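Local coordinates for molybdenum cofactor carrier protein (Chlamydomonas reinhardtii, PDB 2IZ6) that probably binds the molybdenum cofactor, stores it and carries it, in protected form, to the enzymes that need it, at residues 124-138 with 147-161. Numbering follows the deposited sequence. Where two conformers were deposited one is given.
Sequences VALALKAKKPVVLLG and FTSLDAGLVHVAADV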
loop_
_atom_site.group_PDB
_atom_site.type_symbol
_atom_site.label_atom_id
_atom_site.label_comp_id
_atom_site.label_asym_id
_atom_site.label_seq_id
_atom_site.Cartn_x
_atom_site.Cartn_y
_atom_site.Cartn_z
ATOM N N VAL A 124 -15.472 0.474 -5.858
ATOM C CA VAL A 124 -16.845 0.228 -5.414
ATOM C C VAL A 124 -16.875 -1.138 -4.644
ATOM O O VAL A 124 -17.427 -1.313 -3.553
ATOM C CB VAL A 124 -17.852 0.200 -6.567
ATOM C CG1 VAL A 124 -19.184 -0.357 -6.136
ATOM C CG2 VAL A 124 -17.967 1.596 -7.129
ATOM N N ALA A 125 -16.235 -2.147 -5.249
ATOM C CA ALA A 125 -16.200 -3.478 -4.645
ATOM C C ALA A 125 -15.487 -3.445 -3.320
ATOM O O ALA A 125 -15.964 -4.058 -2.311
ATOM C CB ALA A 125 -15.533 -4.431 -5.544
ATOM N N LEU A 126 -14.389 -2.676 -3.213
ATOM C CA LEU A 126 -13.684 -2.554 -1.920
ATOM C C LEU A 126 -14.521 -1.782 -0.875
ATOM O O LEU A 126 -14.378 -2.038 0.349
ATOM C CB LEU A 126 -12.289 -2.011 -2.100
ATOM C CG LEU A 126 -11.375 -2.965 -2.854
ATOM C CD1 LEU A 126 -9.966 -2.415 -3.174
ATOM C CD2 LEU A 126 -11.207 -4.281 -2.102
ATOM N N ALA A 127 -15.280 -0.796 -1.254
ATOM C CA ALA A 127 -16.210 -0.084 -0.386
ATOM C C ALA A 127 -17.210 -1.063 0.151
ATOM O O ALA A 127 -17.483 -1.077 1.327
ATOM C CB ALA A 127 -16.909 1.045 -1.108
ATOM N N LEU A 128 -17.771 -1.923 -0.694
ATOM C CA LEU A 128 -18.715 -2.934 -0.214
ATOM C C LEU A 128 -18.073 -3.923 0.667
ATOM O O LEU A 128 -18.698 -4.329 1.650
ATOM C CB LEU A 128 -19.452 -3.644 -1.337
ATOM C CG LEU A 128 -20.232 -2.694 -2.270
ATOM C CD1 LEU A 128 -20.776 -3.443 -3.472
ATOM C CD2 LEU A 128 -21.424 -2.033 -1.525
ATOM N N LYS A 129 -16.822 -4.320 0.370
ATOM C CA LYS A 129 -16.113 -5.212 1.294
ATOM C C LYS A 129 -15.985 -4.610 2.701
ATOM O O LYS A 129 -16.116 -5.310 3.716
ATOM C CB LYS A 129 -14.758 -5.581 0.698
ATOM C CG LYS A 129 -13.913 -6.512 1.530
ATOM C CD LYS A 129 -12.636 -6.970 0.734
ATOM C CE LYS A 129 -11.507 -7.567 1.623
ATOM N NZ LYS A 129 -11.945 -8.513 2.676
ATOM N N ALA A 130 -15.783 -3.288 2.745
ATOM C CA ALA A 130 -15.688 -2.548 4.010
ATOM C C ALA A 130 -17.056 -2.255 4.634
ATOM O O ALA A 130 -17.103 -1.559 5.677
ATOM C CB ALA A 130 -14.971 -1.252 3.773
ATOM N N LYS A 131 -18.141 -2.689 3.990
ATOM C CA LYS A 131 -19.518 -2.431 4.424
ATOM C C LYS A 131 -19.862 -0.939 4.463
ATOM O O LYS A 131 -20.573 -0.435 5.321
ATOM C CB LYS A 131 -19.828 -3.139 5.760
ATOM C CG LYS A 131 -19.388 -4.584 5.810
ATOM C CD LYS A 131 -20.119 -5.460 4.883
ATOM C CE LYS A 131 -19.548 -6.907 5.001
ATOM N NZ LYS A 131 -20.322 -7.888 4.152
ATOM N N LYS A 132 -19.412 -0.233 3.443
ATOM C CA LYS A 132 -19.720 1.155 3.278
ATOM C C LYS A 132 -20.747 1.240 2.150
ATOM O O LYS A 132 -20.684 0.464 1.143
ATOM C CB LYS A 132 -18.455 1.956 2.892
ATOM C CG LYS A 132 -17.454 2.159 4.075
ATOM C CD LYS A 132 -16.830 3.595 3.981
ATOM C CE LYS A 132 -16.255 4.082 5.242
ATOM N NZ LYS A 132 -17.300 4.659 6.082
ATOM N N PRO A 133 -21.691 2.169 2.277
ATOM C CA PRO A 133 -22.671 2.352 1.219
ATOM C C PRO A 133 -22.155 3.030 -0.032
ATOM O O PRO A 133 -21.276 3.869 0.035
ATOM C CB PRO A 133 -23.720 3.252 1.825
ATOM C CG PRO A 133 -22.959 4.008 2.817
ATOM C CD PRO A 133 -21.820 3.204 3.292
ATOM N N VAL A 134 -22.686 2.589 -1.129
ATOM C CA VAL A 134 -22.291 3.129 -2.417
ATOM C C VAL A 134 -23.513 3.608 -3.251
ATOM O O VAL A 134 -24.553 2.936 -3.330
ATOM C CB VAL A 134 -21.461 2.081 -3.226
ATOM C CG1 VAL A 134 -21.058 2.649 -4.594
ATOM C CG2 VAL A 134 -20.192 1.628 -2.509
ATOM N N VAL A 135 -23.360 4.760 -3.852
ATOM C CA VAL A 135 -24.335 5.304 -4.783
ATOM C C VAL A 135 -23.873 5.254 -6.252
ATOM O O VAL A 135 -22.778 5.709 -6.537
ATOM C CB VAL A 135 -24.739 6.749 -4.404
ATOM C CG1 VAL A 135 -25.788 7.280 -5.344
ATOM C CG2 VAL A 135 -25.286 6.832 -3.005
ATOM N N LEU A 136 -24.626 4.552 -7.105
ATOM C CA LEU A 136 -24.264 4.375 -8.489
ATOM C C LEU A 136 -25.084 5.299 -9.348
ATOM O O LEU A 136 -26.295 5.121 -9.475
ATOM C CB LEU A 136 -24.513 2.916 -8.892
ATOM C CG LEU A 136 -23.771 1.829 -8.115
ATOM C CD1 LEU A 136 -24.141 0.423 -8.700
ATOM C CD2 LEU A 136 -22.282 2.051 -8.114
ATOM N N LEU A 137 -24.398 6.231 -10.012
ATOM C CA LEU A 137 -25.027 7.257 -10.873
ATOM C C LEU A 137 -24.440 7.116 -12.281
ATOM O O LEU A 137 -23.241 7.156 -12.478
ATOM C CB LEU A 137 -24.794 8.663 -10.329
ATOM C CG LEU A 137 -25.282 9.845 -11.211
ATOM C CD1 LEU A 137 -26.774 9.750 -11.337
ATOM C CD2 LEU A 137 -24.825 11.194 -10.565
ATOM N N GLY A 138 -25.315 6.930 -13.235
ATOM C CA GLY A 138 -24.912 6.856 -14.653
ATOM C C GLY A 138 -24.097 5.642 -15.014
ATOM O O GLY A 138 -23.275 5.685 -15.941
ATOM N N PHE A 147 -23.549 -5.079 -8.771
ATOM C CA PHE A 147 -23.198 -4.569 -7.453
ATOM C C PHE A 147 -24.336 -4.813 -6.530
ATOM O O PHE A 147 -24.168 -5.147 -5.361
ATOM C CB PHE A 147 -22.732 -3.060 -7.518
ATOM C CG PHE A 147 -21.378 -2.912 -8.125
ATOM C CD1 PHE A 147 -21.191 -2.322 -9.311
ATOM C CD2 PHE A 147 -20.282 -3.489 -7.501
ATOM C CE1 PHE A 147 -19.905 -2.280 -9.909
ATOM C CE2 PHE A 147 -18.995 -3.416 -8.089
ATOM C CZ PHE A 147 -18.844 -2.855 -9.258
ATOM N N THR A 148 -25.569 -4.673 -7.031
ATOM C CA THR A 148 -26.710 -5.047 -6.166
ATOM C C THR A 148 -26.696 -6.529 -5.749
ATOM O O THR A 148 -27.066 -6.847 -4.625
ATOM C CB THR A 148 -28.075 -4.703 -6.822
ATOM O OG1 THR A 148 -28.113 -3.309 -7.112
ATOM C CG2 THR A 148 -29.262 -5.130 -5.909
ATOM N N SER A 149 -26.270 -7.417 -6.611
ATOM C CA SER A 149 -26.087 -8.829 -6.187
ATOM C C SER A 149 -25.002 -9.008 -5.131
ATOM O O SER A 149 -25.109 -9.959 -4.347
ATOM C CB SER A 149 -25.756 -9.767 -7.370
ATOM O OG SER A 149 -24.436 -9.590 -7.953
ATOM N N LEU A 150 -23.949 -8.172 -5.143
ATOM C CA LEU A 150 -22.894 -8.255 -4.104
ATOM C C LEU A 150 -23.390 -7.890 -2.740
ATOM O O LEU A 150 -23.014 -8.520 -1.747
ATOM C CB LEU A 150 -21.648 -7.401 -4.398
ATOM C CG LEU A 150 -20.794 -7.793 -5.590
ATOM C CD1 LEU A 150 -19.597 -6.920 -5.666
ATOM C CD2 LEU A 150 -20.363 -9.277 -5.556
ATOM N N ASP A 151 -24.193 -6.834 -2.658
ATOM C CA ASP A 151 -24.780 -6.425 -1.393
ATOM C C ASP A 151 -25.944 -5.491 -1.626
ATOM O O ASP A 151 -25.769 -4.291 -1.853
ATOM C CB ASP A 151 -23.716 -5.778 -0.477
ATOM C CG ASP A 151 -24.198 -5.632 0.949
ATOM O OD1 ASP A 151 -25.377 -5.275 1.154
ATOM O OD2 ASP A 151 -23.385 -5.823 1.879
ATOM N N ALA A 152 -27.160 -6.041 -1.582
ATOM C CA ALA A 152 -28.329 -5.259 -1.945
ATOM C C ALA A 152 -28.549 -4.130 -0.954
ATOM O O ALA A 152 -29.048 -3.093 -1.341
ATOM C CB ALA A 152 -29.591 -6.156 -2.031
ATOM N N GLY A 153 -28.130 -4.316 0.298
ATOM C CA GLY A 153 -28.414 -3.349 1.326
ATOM C C GLY A 153 -27.553 -2.111 1.275
ATOM O O GLY A 153 -27.874 -1.118 1.886
ATOM N N LEU A 154 -26.425 -2.193 0.600
ATOM C CA LEU A 154 -25.463 -1.070 0.576
ATOM C C LEU A 154 -25.397 -0.358 -0.757
ATOM O O LEU A 154 -24.735 0.636 -0.816
ATOM C CB LEU A 154 -24.041 -1.600 0.912
ATOM C CG LEU A 154 -23.805 -2.045 2.391
ATOM C CD1 LEU A 154 -22.433 -2.621 2.620
ATOM C CD2 LEU A 154 -24.006 -0.917 3.248
ATOM N N VAL A 155 -26.071 -0.875 -1.802
ATOM C CA VAL A 155 -25.966 -0.313 -3.163
ATOM C C VAL A 155 -27.225 0.464 -3.475
ATOM O O VAL A 155 -28.320 -0.031 -3.375
ATOM C CB VAL A 155 -25.720 -1.435 -4.168
ATOM C CG1 VAL A 155 -25.724 -0.928 -5.585
ATOM C CG2 VAL A 155 -24.381 -2.024 -3.947
ATOM N N HIS A 156 -27.052 1.736 -3.806
ATOM C CA HIS A 156 -28.137 2.650 -4.071
ATOM C C HIS A 156 -27.964 3.105 -5.527
ATOM O O HIS A 156 -26.967 3.687 -5.918
ATOM C CB HIS A 156 -28.157 3.838 -3.132
ATOM C CG HIS A 156 -28.272 3.462 -1.696
ATOM N ND1 HIS A 156 -27.202 3.021 -0.935
ATOM C CD2 HIS A 156 -29.346 3.476 -0.879
ATOM C CE1 HIS A 156 -27.639 2.751 0.291
ATOM N NE2 HIS A 156 -28.930 2.990 0.340
ATOM N N VAL A 157 -28.932 2.778 -6.328
ATOM C CA VAL A 157 -28.898 3.191 -7.717
ATOM C C VAL A 157 -29.633 4.529 -7.842
ATOM O O VAL A 157 -30.812 4.642 -7.480
ATOM C CB VAL A 157 -29.498 2.061 -8.612
ATOM C CG1 VAL A 157 -29.606 2.512 -9.986
ATOM C CG2 VAL A 157 -28.637 0.854 -8.568
ATOM N N ALA A 158 -28.989 5.520 -8.438
ATOM C CA ALA A 158 -29.562 6.878 -8.546
ATOM C C ALA A 158 -29.816 7.176 -9.992
ATOM O O ALA A 158 -28.989 6.913 -10.843
ATOM C CB ALA A 158 -28.661 7.873 -7.965
ATOM N N ALA A 159 -30.986 7.727 -10.256
ATOM C CA ALA A 159 -31.367 8.053 -11.610
ATOM C C ALA A 159 -30.813 9.388 -12.113
ATOM O O ALA A 159 -30.728 9.612 -13.330
ATOM C CB ALA A 159 -32.881 8.055 -11.735
ATOM N N ASP A 160 -30.516 10.290 -11.197
ATOM C CA ASP A 160 -29.936 11.589 -11.505
ATOM C C ASP A 160 -29.220 12.161 -10.282
ATOM O O ASP A 160 -29.200 11.525 -9.215
ATOM C CB ASP A 160 -31.037 12.570 -11.980
ATOM C CG ASP A 160 -32.218 12.666 -10.995
ATOM O OD1 ASP A 160 -33.332 13.094 -11.448
ATOM O OD2 ASP A 160 -32.121 12.381 -9.770
ATOM N N VAL A 161 -28.653 13.368 -10.437
ATOM C CA VAL A 161 -27.867 14.011 -9.397
ATOM C C VAL A 161 -28.742 14.245 -8.185
ATOM O O VAL A 161 -28.383 13.932 -7.067
ATOM C CB VAL A 161 -27.187 15.313 -9.821
ATOM C CG1 VAL A 161 -26.645 16.075 -8.627
ATOM C CG2 VAL A 161 -26.147 14.991 -10.785
HETATM O O HOH W 1 -20.651 -6.356 1.416
HETATM O O HOH W 2 -28.170 6.781 -13.415
#
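The Phe147 ring takes Val124 over one face, with CG1 of Val124 3.7 Å from the ring centroid in a CH-pi contact displaced toward the rim. Leu128 and Leu136 cross the Phe147 side chain at about a right angle, Leu136 CD1 lying 3.9 Å from Phe147 CB, while Phe146 of the second subunit meets the ring edge-to-face. With a leucine at Phe147 the ring face under Val124 and the T-shaped stack with the neighbouring subunit are gone, which would probably leave a gap between helices 118-129 and 141-150. The other flat group, the His156 imidazole, has the carbonyl oxygen of Val134 at its edge, in plane, and Pro133 CB at an oblique approach.

Strands 134-137 and 155-158 run parallel, their axes 26° apart. Val134 N donates to Leu154 O, His156 N to Val134 O and Leu136 N to His156 O, each at 2.8 Å, and Ala158 N to Leu136 O. Facing helix 141-150, Leu136 CD1 lies 3.7 Å from Val155 CG1; with CG anti to its carbonyl carbon (chi1 -59°), Leu136 puts this methyl where it touches both Val155 and the CB of Phe147. On the other face Val135 CG1 meets Ala158 CB beneath helix 161-173.

At the C-terminal end of helix 118-129, Leu128 and Leu154 slide past each other in opposite directions, and Leu154 CD1 presses tightly on Lys131 CA at 3.4 Å. A water bridges Leu128 O, Lys131 NZ and Asp151 OD2, linking charges too far apart for a salt bridge. The strand pair and helix 141-150 form a right-handed beta-alpha-beta crossover at one edge of the chain's parallel sheet, helix 118-129 packing against it through Val124 and Leu128, in this Rossmann-like SLOG-family fold.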